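Local coordinates for protein putative exonuclease (Eubacterium rectale, PDB 3L0A) that probably acts as a hydrolase of the PDDEXK nuclease clan and binds a zinc ion through four cysteines, at residues 70-73 against 74-77; 85-88 against 89-93; 217-220 against 221-224. All blocks are in the same frame, centred on the assembly; numbering follows the deposited sequence.

Contact 1: 70-73 against 74-77; sequences LDQF and KKDN
The amide of Asn-77 lies over the ring of Phe-73, and this pair is the close-packed end of the contact. Asn-77 ND2 sits above the centre of the ring, 3.2 Å from Phe-73 CE1, with amide and ring planes 32° apart. The same nitrogen gives a hydrogen bond to Phe-73 O at 2.6 Å, the oxygen close to the amide plane and the bond nearly straight; the nitrogen is thus held by the backbone carbonyl while resting on the face of the same residue's ring. With CG anti to the backbone N (chi1 -176°), the phenylalanine ring swings back beneath the asparagine. An alanine here would remove the ring and would probably leave the Asn-77 amide without a flat surface beneath it, opening a gap toward Ser-60 and Ser-64 of helix 54-67. All this happens at the C-terminal end of helix 70-76: Asn-77 is the first residue to leave helical backbone angles, and its side chain takes up a carbonyl of the last turn. Further back the ordinary i to i+4 bonding holds, with Lys-74 N donating to Leu-70 O at 3.0 Å. The other flank is looser and consists of charged and polar chains on the exposed surface. Lys-75, extended beyond CG, carries NZ to Asp-71 OD2 for a salt bridge of 2.8 Å, approaching nearly along the C-O axis of that oxygen. Beside it Gln-72, bent at chi2 (58°), turns its amide toward Asp-76; NE2 reaches OD1 of Asp-76 at 3.0 Å from above the carboxylate plane, while that oxygen lies in the plane of the amide. Lys-74 leaves on another side, its aliphatic chain passing Leu-70 O and touching Tyr-61.

Contact 2: 85-88 against 89-93; sequences GELK and ANFKQ
Leu-87 lays its CD2 methyl against CB of Phe-91 at 3.6 Å, the two side chains crossing at about a right angle. The methyl meets the root of the phenylalanine more closely than its ring, whose CG is 4.2 Å from Leu-87 CD2. The aliphatic part of Lys-92 also packs on the leucine: CG lies 4.0 Å from Leu-87 CB, and CE comes within 3.4 Å of Leu-87 O. A bend at chi4 (-94°) then turns NZ toward Glu-86, where it makes a weak salt bridge with OE2 at 3.3 Å. This outer pair is exposed, and the glutamate has a second conformer, so the link is probably a loose one. The chain here is entering helix 89-102, with Lys-88 at the N-cap position. Lys-88 O takes two amide hydrogens of the first turn: Lys-92 N, at 3.1 Å, arrives in the carbonyl plane, whereas Phe-91 N, at 3.0 Å, stands above that plane and makes a more bent bond. The same oxygen lies at the edge of the Phe-91 ring, near its plane. Phe-91 is buried against Leu-57 of helix 54-67 and Ile-80, and Leu-87 rests on Tyr-61 and Phe-81, while the long chain of Lys-88 runs out from the cap to a weak hydrogen bond with Glu-79 O.

Contact 3: 217-220 against 221-224; sequences ALHM and VEMN
His-219 O accepts the amide hydrogen of Met-223 at 3.0 Å, and the side chains of these two residues meet as well. Met-223, a selenomethionine, folds back beside the imidazole: SE stands 4.5 Å from the centroid of the His-219 ring and 39° off its normal, an oblique Met-aromatic approach. The terminal methyl makes the nearest touch, CE lying 3.6 Å from CE1 of His-219. Bends at chi2 and chi3 of the selenomethionine bring this end round, while the histidine, with CG anti to the backbone N (chi1 -180°), leans its ring towards the next turn, where Met-223 meets it. The pair is exposed, and Glu-222 stands by it, its OE1 4.3 Å from His-219 ND1, too far for a bond; any pull of that carboxylate on the imidazole would probably be modest. This is an i to i+4 contact along one face of a regular helix, whose backbone bonding is intact here, Val-221 N bonding to Ala-217 O at 3.0 Å. Val-221 adds a close touch of its own, CG2 lying 3.2 Å from Ala-217 O; its CG1 is anti to the backbone N, which leaves CG2 beside that nitrogen and near the carbonyl it bonds.

The helix 211-232 turns a different face to the protein. Ala-217 and Val-221 lie on Ile-172 of helix 170-185, Leu-218 on Ala-175 of the same helix, and Leu-218, Val-221 and Glu-222 touch Phe-124, in the loop between strands 114-123 and 126-136.

The three contacts follow one another along the chain, all within the PDDEXK-like region; contacts 1 and 2 lie at a helix end and a helix start, contact 3 within a helix. Contacts 1 and 2 are neighbours, their centres 14 Å apart and their nearest atoms about 5 Å apart without touching; the end of helix 70-76 and the start of helix 89-102 both pack against helix 54-67, which shares Leu-57 and Tyr-61 between them. Contact 3 lies across the chain's centre, with its own centre 37 Å from that of contact 1 and 40 Å from that of contact 2, packed instead on helix 170-185. None of them belongs to the zinc site of Cys-36, Cys-241, Cys-244 and Cys-247.

Contact 1: 70-73 against 74-77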
loop_
_atom_site.group_PDB
_atom_site.type_symbol
_atom_site.label_atom_id
_atom_site.label_comp_id
_atom_site.label_asym_id
_atom_site.label_seq_id
_atom_site.Cartn_x
_atom_site.Cartn_y
_atom_site.Cartn_z
ATOM N N LEU A 70 18.172 19.721 -21.448
ATOM C CA LEU A 70 17.917 19.646 -20.016
ATOM C C LEU A 70 17.848 21.026 -19.379
ATOM O O LEU A 70 17.037 21.241 -18.469
ATOM C CB LEU A 70 19.001 18.819 -19.325
ATOM C CG LEU A 70 18.798 18.390 -17.867
ATOM C CD1 LEU A 70 17.416 17.785 -17.607
ATOM C CD2 LEU A 70 19.876 17.387 -17.522
ATOM N N ASP A 71 18.692 21.956 -19.835
ATOM C CA ASP A 71 18.710 23.312 -19.245
ATOM C C ASP A 71 17.337 23.935 -19.367
ATOM O O ASP A 71 16.844 24.558 -18.421
ATOM C CB ASP A 71 19.735 24.233 -19.927
ATOM C CG ASP A 71 19.946 25.542 -19.160
ATOM O OD1 ASP A 71 20.540 25.507 -18.065
ATOM O OD2 ASP A 71 19.513 26.616 -19.633
ATOM N N GLN A 72 16.743 23.782 -20.551
ATOM C CA GLN A 72 15.461 24.378 -20.842
ATOM C C GLN A 72 14.360 23.608 -20.186
ATOM O O GLN A 72 13.389 24.211 -19.762
ATOM C CB GLN A 72 15.194 24.491 -22.347
ATOM C CG GLN A 72 14.005 25.439 -22.688
ATOM C CD GLN A 72 14.180 26.892 -22.154
ATOM O OE1 GLN A 72 15.207 27.561 -22.407
ATOM N NE2 GLN A 72 13.175 27.370 -21.393
ATOM N N PHE A 73 14.492 22.292 -20.063
ATOM C CA PHE A 73 13.489 21.554 -19.287
ATOM C C PHE A 73 13.378 22.078 -17.841
ATOM O O PHE A 73 12.267 22.266 -17.281
ATOM C CB PHE A 73 13.815 20.081 -19.238
ATOM C CG PHE A 73 12.769 19.275 -18.552
ATOM C CD1 PHE A 73 11.623 18.914 -19.215
ATOM C CD2 PHE A 73 12.922 18.887 -17.247
ATOM C CE1 PHE A 73 10.639 18.184 -18.583
ATOM C CE2 PHE A 73 11.952 18.137 -16.609
ATOM C CZ PHE A 73 10.800 17.789 -17.282
ATOM N N LYS A 74 14.536 22.298 -17.232
ATOM C CA LYS A 74 14.576 22.741 -15.863
ATOM C C LYS A 74 13.959 24.131 -15.725
ATOM O O LYS A 74 13.236 24.405 -14.777
ATOM C CB LYS A 74 16.009 22.739 -15.385
ATOM C CG LYS A 74 16.489 21.351 -15.043
ATOM C CD LYS A 74 17.959 21.355 -14.760
ATOM C CE LYS A 74 18.382 20.177 -13.911
ATOM N NZ LYS A 74 19.883 20.076 -13.873
ATOM N N LYS A 75 14.252 24.999 -16.684
ATOM C CA LYS A 75 13.662 26.324 -16.720
ATOM C C LYS A 75 12.135 26.261 -16.826
ATOM O O LYS A 75 11.433 26.993 -16.116
ATOM C CB LYS A 75 14.275 27.163 -17.860
ATOM C CG LYS A 75 15.557 27.899 -17.455
ATOM C CD LYS A 75 16.443 28.229 -18.665
ATOM C CE LYS A 75 17.597 29.202 -18.354
ATOM N NZ LYS A 75 18.642 29.234 -19.464
ATOM N N ASP A 76 11.614 25.361 -17.656
ATOM C CA ASP A 76 10.164 25.314 -17.895
ATOM C C ASP A 76 9.381 24.606 -16.800
ATOM O O ASP A 76 8.153 24.681 -16.812
ATOM C CB ASP A 76 9.828 24.593 -19.208
ATOM C CG ASP A 76 10.301 25.327 -20.441
ATOM O OD1 ASP A 76 10.417 26.576 -20.433
ATOM O OD2 ASP A 76 10.561 24.624 -21.445
ATOM N N ASN A 77 10.076 23.884 -15.916
ATOM C CA ASN A 77 9.472 23.034 -14.863
ATOM C C ASN A 77 10.093 23.252 -13.448
ATOM O O ASN A 77 10.622 22.309 -12.808
ATOM C CB ASN A 77 9.603 21.557 -15.225
ATOM C CG ASN A 77 9.041 21.210 -16.597
ATOM O OD1 ASN A 77 7.867 20.907 -16.726
ATOM N ND2 ASN A 77 9.924 21.167 -17.630
#

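Contact 2: 85-88 against 89-93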
loop_
_atom_site.group_PDB
_atom_site.type_symbol
_atom_site.label_atom_id
_atom_site.label_comp_id
_atom_site.label_asym_id
_atom_site.label_seq_id
_atom_site.Cartn_x
_atom_site.Cartn_y
_atom_site.Cartn_z
ATOM N N GLY A 85 16.317 25.142 -3.178
ATOM C CA GLY A 85 17.127 25.151 -4.417
ATOM C C GLY A 85 17.553 23.790 -4.984
ATOM O O GLY A 85 17.960 23.694 -6.160
ATOM N N GLU A 86 17.459 22.735 -4.169
ATOM C CA GLU A 86 17.944 21.403 -4.562
ATOM C C GLU A 86 16.875 20.590 -5.290
ATOM O O GLU A 86 15.677 20.765 -5.057
ATOM C CB GLU A 86 18.461 20.628 -3.339
ATOM C CG GLU A 86 19.920 20.927 -2.956
ATOM C CD GLU A 86 20.475 19.920 -1.962
ATOM O OE1 GLU A 86 19.939 19.884 -0.836
ATOM O OE2 GLU A 86 21.429 19.168 -2.291
ATOM N N LEU A 87 17.322 19.710 -6.184
ATOM C CA LEU A 87 16.443 18.786 -6.917
ATOM C C LEU A 87 15.741 17.908 -5.902
ATOM O O LEU A 87 16.348 17.397 -4.942
ATOM C CB LEU A 87 17.216 17.883 -7.904
ATOM C CG LEU A 87 17.457 18.328 -9.344
ATOM C CD1 LEU A 87 18.421 17.408 -10.121
ATOM C CD2 LEU A 87 16.161 18.413 -10.043
ATOM N N LYS A 88 14.450 17.749 -6.102
ATOM C CA LYS A 88 13.677 16.876 -5.240
ATOM C C LYS A 88 14.194 15.441 -5.449
ATOM O O LYS A 88 14.820 15.141 -6.479
ATOM C CB LYS A 88 12.198 17.015 -5.565
ATOM C CG LYS A 88 11.597 18.379 -5.176
ATOM C CD LYS A 88 10.103 18.411 -5.405
ATOM C CE LYS A 88 9.468 19.726 -4.931
ATOM N NZ LYS A 88 8.018 19.763 -5.233
ATOM N N ALA A 89 13.948 14.568 -4.474
ATOM C CA ALA A 89 14.591 13.231 -4.427
ATOM C C ALA A 89 14.325 12.372 -5.674
ATOM O O ALA A 89 15.191 11.588 -6.092
ATOM C CB ALA A 89 14.159 12.475 -3.155
ATOM N N ASN A 90 13.138 12.529 -6.260
ATOM C CA ASN A 90 12.758 11.704 -7.396
ATOM C C ASN A 90 13.654 12.000 -8.572
ATOM O O ASN A 90 13.965 11.105 -9.362
ATOM C CB ASN A 90 11.331 11.952 -7.817
ATOM C CG ASN A 90 10.342 11.782 -6.666
ATOM O OD1 ASN A 90 9.881 10.670 -6.388
ATOM N ND2 ASN A 90 9.997 12.903 -6.006
ATOM N N PHE A 91 14.085 13.255 -8.660
ATOM C CA PHE A 91 14.998 13.694 -9.718
ATOM C C PHE A 91 16.468 13.413 -9.413
ATOM O O PHE A 91 17.201 13.058 -10.315
ATOM C CB PHE A 91 14.726 15.140 -10.075
ATOM C CG PHE A 91 13.306 15.361 -10.408
ATOM C CD1 PHE A 91 12.854 15.135 -11.685
ATOM C CD2 PHE A 91 12.401 15.658 -9.413
ATOM C CE1 PHE A 91 11.544 15.266 -11.988
ATOM C CE2 PHE A 91 11.052 15.804 -9.703
ATOM C CZ PHE A 91 10.613 15.614 -10.970
ATOM N N LYS A 92 16.882 13.501 -8.153
ATOM C CA LYS A 92 18.201 13.005 -7.793
ATOM C C LYS A 92 18.283 11.505 -8.120
ATOM O O LYS A 92 19.336 11.028 -8.559
ATOM C CB LYS A 92 18.531 13.297 -6.319
ATOM C CG LYS A 92 18.786 14.794 -5.957
ATOM C CD LYS A 92 18.771 14.994 -4.410
ATOM C CE LYS A 92 19.400 16.316 -3.874
ATOM N NZ LYS A 92 20.870 16.156 -3.473
ATOM N N GLN A 93 17.203 10.748 -7.929
ATOM C CA GLN A 93 17.179 9.365 -8.415
ATOM C C GLN A 93 17.194 9.255 -9.956
ATOM O O GLN A 93 17.895 8.403 -10.501
ATOM C CB GLN A 93 15.957 8.629 -7.900
ATOM C CG GLN A 93 15.889 7.155 -8.379
ATOM C CD GLN A 93 14.629 6.482 -7.856
ATOM O OE1 GLN A 93 13.494 6.892 -8.147
ATOM N NE2 GLN A 93 14.824 5.462 -7.059
#

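Contact 3: 217-220 against 221-224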
loop_
_atom_site.group_PDB
_atom_site.type_symbol
_atom_site.label_atom_id
_atom_site.label_comp_id
_atom_site.label_asym_id
_atom_site.label_seq_id
_atom_site.Cartn_x
_atom_site.Cartn_y
_atom_site.Cartn_z
ATOM N N ALA A 217 -2.457 -5.525 -31.930
ATOM C CA ALA A 217 -2.812 -4.218 -31.353
ATOM C C ALA A 217 -3.204 -3.196 -32.421
ATOM O O ALA A 217 -4.061 -2.348 -32.163
ATOM C CB ALA A 217 -1.674 -3.669 -30.509
ATOM N N LEU A 218 -2.559 -3.254 -33.600
ATOM C CA LEU A 218 -2.890 -2.336 -34.701
ATOM C C LEU A 218 -4.284 -2.666 -35.190
ATOM O O LEU A 218 -5.002 -1.783 -35.654
ATOM C CB LEU A 218 -1.869 -2.427 -35.839
ATOM C CG LEU A 218 -1.911 -1.358 -36.944
ATOM C CD1 LEU A 218 -1.491 0.005 -36.398
ATOM C CD2 LEU A 218 -1.029 -1.768 -38.143
ATOM N N HIS A 219 -4.653 -3.940 -35.057
ATOM C CA HIS A 219 -6.006 -4.414 -35.358
ATOM C C HIS A 219 -7.034 -3.787 -34.415
ATOM O O HIS A 219 -7.994 -3.184 -34.868
ATOM C CB HIS A 219 -6.092 -5.950 -35.316
ATOM C CG HIS A 219 -7.456 -6.482 -35.621
ATOM N ND1 HIS A 219 -7.945 -6.591 -36.907
ATOM C CD2 HIS A 219 -8.450 -6.908 -34.803
ATOM C CE1 HIS A 219 -9.178 -7.064 -36.868
ATOM N NE2 HIS A 219 -9.507 -7.269 -35.603
HETATM N N MSE A 220 -6.820 -3.912 -33.113
HETATM C CA MSE A 220 -7.688 -3.264 -32.126
HETATM C C MSE A 220 -7.857 -1.757 -32.356
HETATM O O MSE A 220 -8.948 -1.215 -32.179
HETATM C CB MSE A 220 -7.165 -3.513 -30.700
HETATM C CG MSE A 220 -7.535 -4.911 -30.116
HETATM SE SE MSE A 220 -9.461 -5.341 -30.278
HETATM C CE MSE A 220 -10.148 -4.067 -28.922
ATOM N N VAL A 221 -6.775 -1.087 -32.746
ATOM C CA VAL A 221 -6.829 0.334 -33.103
ATOM C C VAL A 221 -7.824 0.547 -34.226
ATOM O O VAL A 221 -8.708 1.405 -34.119
ATOM C CB VAL A 221 -5.450 0.879 -33.527
ATOM C CG1 VAL A 221 -5.576 2.299 -34.031
ATOM C CG2 VAL A 221 -4.498 0.812 -32.360
ATOM N N GLU A 222 -7.686 -0.261 -35.278
ATOM C CA GLU A 222 -8.617 -0.246 -36.408
ATOM C C GLU A 222 -10.072 -0.410 -36.001
ATOM O O GLU A 222 -10.926 0.282 -36.549
ATOM C CB GLU A 222 -8.260 -1.337 -37.441
ATOM C CG GLU A 222 -9.029 -1.243 -38.792
ATOM C CD GLU A 222 -8.560 -2.278 -39.824
ATOM O OE1 GLU A 222 -7.753 -3.163 -39.440
ATOM O OE2 GLU A 222 -8.988 -2.201 -41.022
HETATM N N MSE A 223 -10.361 -1.316 -35.058
HETATM C CA MSE A 223 -11.767 -1.586 -34.657
HETATM C C MSE A 223 -12.388 -0.419 -33.897
HETATM O O MSE A 223 -13.586 -0.183 -34.000
HETATM C CB MSE A 223 -11.914 -2.859 -33.790
HETATM C CG MSE A 223 -11.584 -4.195 -34.465
HETATM SE SE MSE A 223 -12.440 -4.590 -36.193
HETATM C CE MSE A 223 -11.069 -4.037 -37.498
ATOM N N ASN A 224 -11.567 0.283 -33.113
ATOM C CA ASN A 224 -12.031 1.378 -32.257
ATOM C C ASN A 224 -12.047 2.743 -32.921
ATOM O O ASN A 224 -12.764 3.624 -32.454
ATOM C CB ASN A 224 -11.171 1.466 -31.017
ATOM C CG ASN A 224 -11.437 0.342 -30.055
ATOM O OD1 ASN A 224 -10.543 -0.419 -29.720
ATOM N ND2 ASN A 224 -12.674 0.217 -29.626
#